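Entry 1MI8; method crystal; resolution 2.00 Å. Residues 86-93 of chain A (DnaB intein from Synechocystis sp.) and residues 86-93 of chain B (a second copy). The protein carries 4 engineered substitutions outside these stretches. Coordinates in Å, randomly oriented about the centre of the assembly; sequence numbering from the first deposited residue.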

# COMPACT_ATOMS: atom_id res chain seq x y z
N LEU A 86 9.63 0.28 -2.81
CA LEU A 86 8.45 -0.32 -2.20
C LEU A 86 7.53 0.82 -1.63
O LEU A 86 6.28 0.80 -1.79
CB LEU A 86 8.89 -1.29 -1.05
CG LEU A 86 7.78 -2.18 -0.45
CD1 LEU A 86 8.36 -3.42 0.20
CD2 LEU A 86 7.01 -1.37 0.54
N ASP A 87 8.16 1.82 -1.00
CA ASP A 87 7.41 2.93 -0.36
C ASP A 87 6.79 3.97 -1.26
O ASP A 87 6.14 4.90 -0.77
CB ASP A 87 8.24 3.66 0.72
CG ASP A 87 9.42 4.47 0.18
OD1 ASP A 87 10.20 4.93 1.06
OD2 ASP A 87 9.60 4.68 -1.06
N GLU A 88 7.01 3.77 -2.55
CA GLU A 88 6.46 4.59 -3.59
C GLU A 88 5.34 3.84 -4.37
O GLU A 88 4.65 4.44 -5.19
CB GLU A 88 7.58 4.96 -4.56
CG GLU A 88 8.55 5.97 -3.99
CD GLU A 88 9.72 6.19 -4.94
OE1 GLU A 88 9.93 5.33 -5.86
OE2 GLU A 88 10.44 7.20 -4.76
N LEU A 89 5.20 2.53 -4.15
CA LEU A 89 4.20 1.74 -4.86
C LEU A 89 2.82 2.02 -4.31
O LEU A 89 2.67 2.32 -3.11
CB LEU A 89 4.46 0.24 -4.70
CG LEU A 89 5.82 -0.26 -5.20
CD1 LEU A 89 6.04 -1.76 -4.81
CD2 LEU A 89 5.88 -0.04 -6.70
N SER A 90 1.83 1.89 -5.19
CA SER A 90 0.43 2.05 -4.81
C SER A 90 -0.31 0.87 -5.42
O SER A 90 0.22 0.13 -6.26
CB SER A 90 -0.15 3.38 -5.34
OG SER A 90 0.30 3.62 -6.67
N LEU A 91 -1.56 0.70 -5.01
CA LEU A 91 -2.35 -0.42 -5.49
C LEU A 91 -2.70 -0.32 -6.97
O LEU A 91 -3.19 -1.29 -7.55
CB LEU A 91 -3.62 -0.58 -4.63
CG LEU A 91 -3.41 -0.98 -3.15
CD1 LEU A 91 -4.43 -2.01 -2.81
CD2 LEU A 91 -2.01 -1.60 -2.87
N LYS A 92 -2.45 0.83 -7.58
CA LYS A 92 -2.71 0.97 -9.02
C LYS A 92 -1.49 0.49 -9.80
O LYS A 92 -1.50 0.51 -11.03
CB LYS A 92 -2.94 2.45 -9.41
CG LYS A 92 -1.63 3.28 -9.38
CD LYS A 92 -1.89 4.79 -9.56
CE LYS A 92 -0.62 5.66 -9.32
NZ LYS A 92 0.58 5.27 -10.13
N GLU A 93 -0.41 0.11 -9.14
CA GLU A 93 0.76 -0.29 -9.95
C GLU A 93 0.76 -1.78 -10.31
O GLU A 93 0.09 -2.58 -9.66
CB GLU A 93 2.09 0.01 -9.19
CG GLU A 93 2.44 1.46 -8.70
CD GLU A 93 3.06 2.36 -9.80
OE1 GLU A 93 3.64 1.86 -10.80
OE2 GLU A 93 3.04 3.58 -9.63
N LEU B 86 -7.52 6.12 -2.58
CA LEU B 86 -6.88 5.07 -1.79
C LEU B 86 -5.83 4.32 -2.70
O LEU B 86 -4.69 4.01 -2.27
CB LEU B 86 -7.97 4.07 -1.28
CG LEU B 86 -7.51 3.02 -0.26
CD1 LEU B 86 -8.66 2.51 0.57
CD2 LEU B 86 -6.84 1.91 -0.99
N ASP B 87 -6.22 4.07 -3.95
CA ASP B 87 -5.35 3.32 -4.90
C ASP B 87 -4.15 4.03 -5.47
O ASP B 87 -3.39 3.44 -6.24
CB ASP B 87 -6.14 2.69 -6.06
CG ASP B 87 -6.73 3.71 -7.06
OD1 ASP B 87 -7.51 3.22 -7.91
OD2 ASP B 87 -6.43 4.94 -7.03
N GLU B 88 -4.03 5.29 -5.07
CA GLU B 88 -2.92 6.13 -5.43
C GLU B 88 -1.98 6.37 -4.22
O GLU B 88 -0.90 6.95 -4.39
CB GLU B 88 -3.48 7.48 -5.90
CG GLU B 88 -4.14 7.41 -7.26
CD GLU B 88 -4.80 8.73 -7.61
OE1 GLU B 88 -5.02 9.57 -6.67
OE2 GLU B 88 -5.12 8.92 -8.81
N LEU B 89 -2.40 5.99 -3.01
CA LEU B 89 -1.58 6.20 -1.83
C LEU B 89 -0.44 5.22 -1.78
O LEU B 89 -0.56 4.08 -2.28
CB LEU B 89 -2.40 6.00 -0.55
CG LEU B 89 -3.63 6.90 -0.39
CD1 LEU B 89 -4.48 6.47 0.85
CD2 LEU B 89 -3.14 8.34 -0.28
N SER B 90 0.65 5.66 -1.17
CA SER B 90 1.84 4.82 -0.96
C SER B 90 2.25 5.00 0.48
O SER B 90 1.76 5.89 1.19
CB SER B 90 3.00 5.24 -1.91
OG SER B 90 3.09 6.65 -1.97
N LEU B 91 3.15 4.14 0.94
CA LEU B 91 3.59 4.19 2.32
C LEU B 91 4.39 5.44 2.66
O LEU B 91 4.64 5.71 3.84
CB LEU B 91 4.39 2.92 2.66
CG LEU B 91 3.61 1.58 2.65
CD1 LEU B 91 4.03 0.79 3.84
CD2 LEU B 91 2.07 1.77 2.73
N LYS B 92 4.77 6.21 1.65
CA LYS B 92 5.49 7.47 1.92
C LYS B 92 4.48 8.59 2.17
O LYS B 92 4.88 9.73 2.42
CB LYS B 92 6.35 7.89 0.71
CG LYS B 92 5.49 8.43 -0.47
CD LYS B 92 6.32 8.66 -1.75
CE LYS B 92 5.44 8.98 -2.99
NZ LYS B 92 4.50 10.13 -2.82
N GLU B 93 3.19 8.33 2.04
CA GLU B 93 2.26 9.46 2.23
C GLU B 93 1.84 9.65 3.69
O GLU B 93 1.93 8.72 4.49
CB GLU B 93 0.97 9.28 1.38
CG GLU B 93 1.04 9.09 -0.17
CD GLU B 93 1.15 10.43 -0.96
OE1 GLU B 93 0.77 11.51 -0.45
OE2 GLU B 93 1.57 10.39 -2.12
O HOH W 1 3.97 1.99 -0.80
O HOH W 2 -2.53 2.39 -2.88

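When two loops meet without forming a sheet, their backbone groups still need partners, and water often supplies what direct contact cannot. The two copies of the DnaB intein illustrate the principle. An exact two-fold axis relates them, the stretches run in nearly opposite directions, and A:Ser90 faces B:Ser90 with their CA atoms 4.9 Å apart. The two stretches together bury 484 Å², both sides summed.

Each chain first satisfies part of its own backbone. A 3-10 segment is closed by the bond from A:Leu89 N to A:Leu86 O (3.1 Å), and a type I turn by that from A:Glu93 N to A:Ser90 O (2.9 Å). The symmetry mate repeats both.

Direct hydrogen bonding across the contact is sparse. A:Lys92 N donates to B:Asp87 O at 3.1 Å, and B:Lys92 N to A:Asp87 O at the same distance, but the angle of 125° at each hydrogen makes both bonds weak. The neighbouring amide, A:Leu91 N, lies 3.5 Å from B:Asp87 O, yet its partner is water 2, which accepts from A:Leu91 N at 2.9 Å. That water spends its own two protons on the other chain, donating to B:Leu86 O at 2.8 Å and B:Leu89 O at 2.7 Å. Water 1 does the same in reverse, accepting from B:Leu91 N and donating to A:Leu86 O and A:Leu89 O. Each water thus joins one donor of one copy to two acceptors of the other. B:Leu86 O consequently serves both its own 3-10 segment and the water.

The carbonyls of A:Leu89 and B:Leu89 come close to each other, A:Leu89 O to B:Leu89 O being 3.8 Å, and two acceptors cannot bond to one another. Besides its water, each receives a CA-H...O contact, with A:Ser90 CA 3.4 Å from B:Leu89 O. The CA-to-CB bond of A:Ser90 points toward the partner, bringing A:Ser90 CB within 3.2 Å of B:Leu89 O and 3.4 Å of B:Asp87 O. The side chain of A:Ser90 contributes packing through CB, and its OG makes no hydrogen bond across the contact.

No charged side chain makes a salt bridge or hydrogen bond across the contact between the two stretches. The CA-to-CB bond of A:Lys92 points toward the other copy, but the end of the side chain leads away, and A:Lys92 NZ forms a salt bridge with A:Glu93 OE2 at 3.0 Å. What it offers across the contact is aliphatic: A:Lys92 CD packs 4.1 Å from B:Glu88 CG. Both carboxylate oxygens of A:Asp87 are satisfied by residues adjoining the stretches; across the contact it is the backbone carbonyl that accepts.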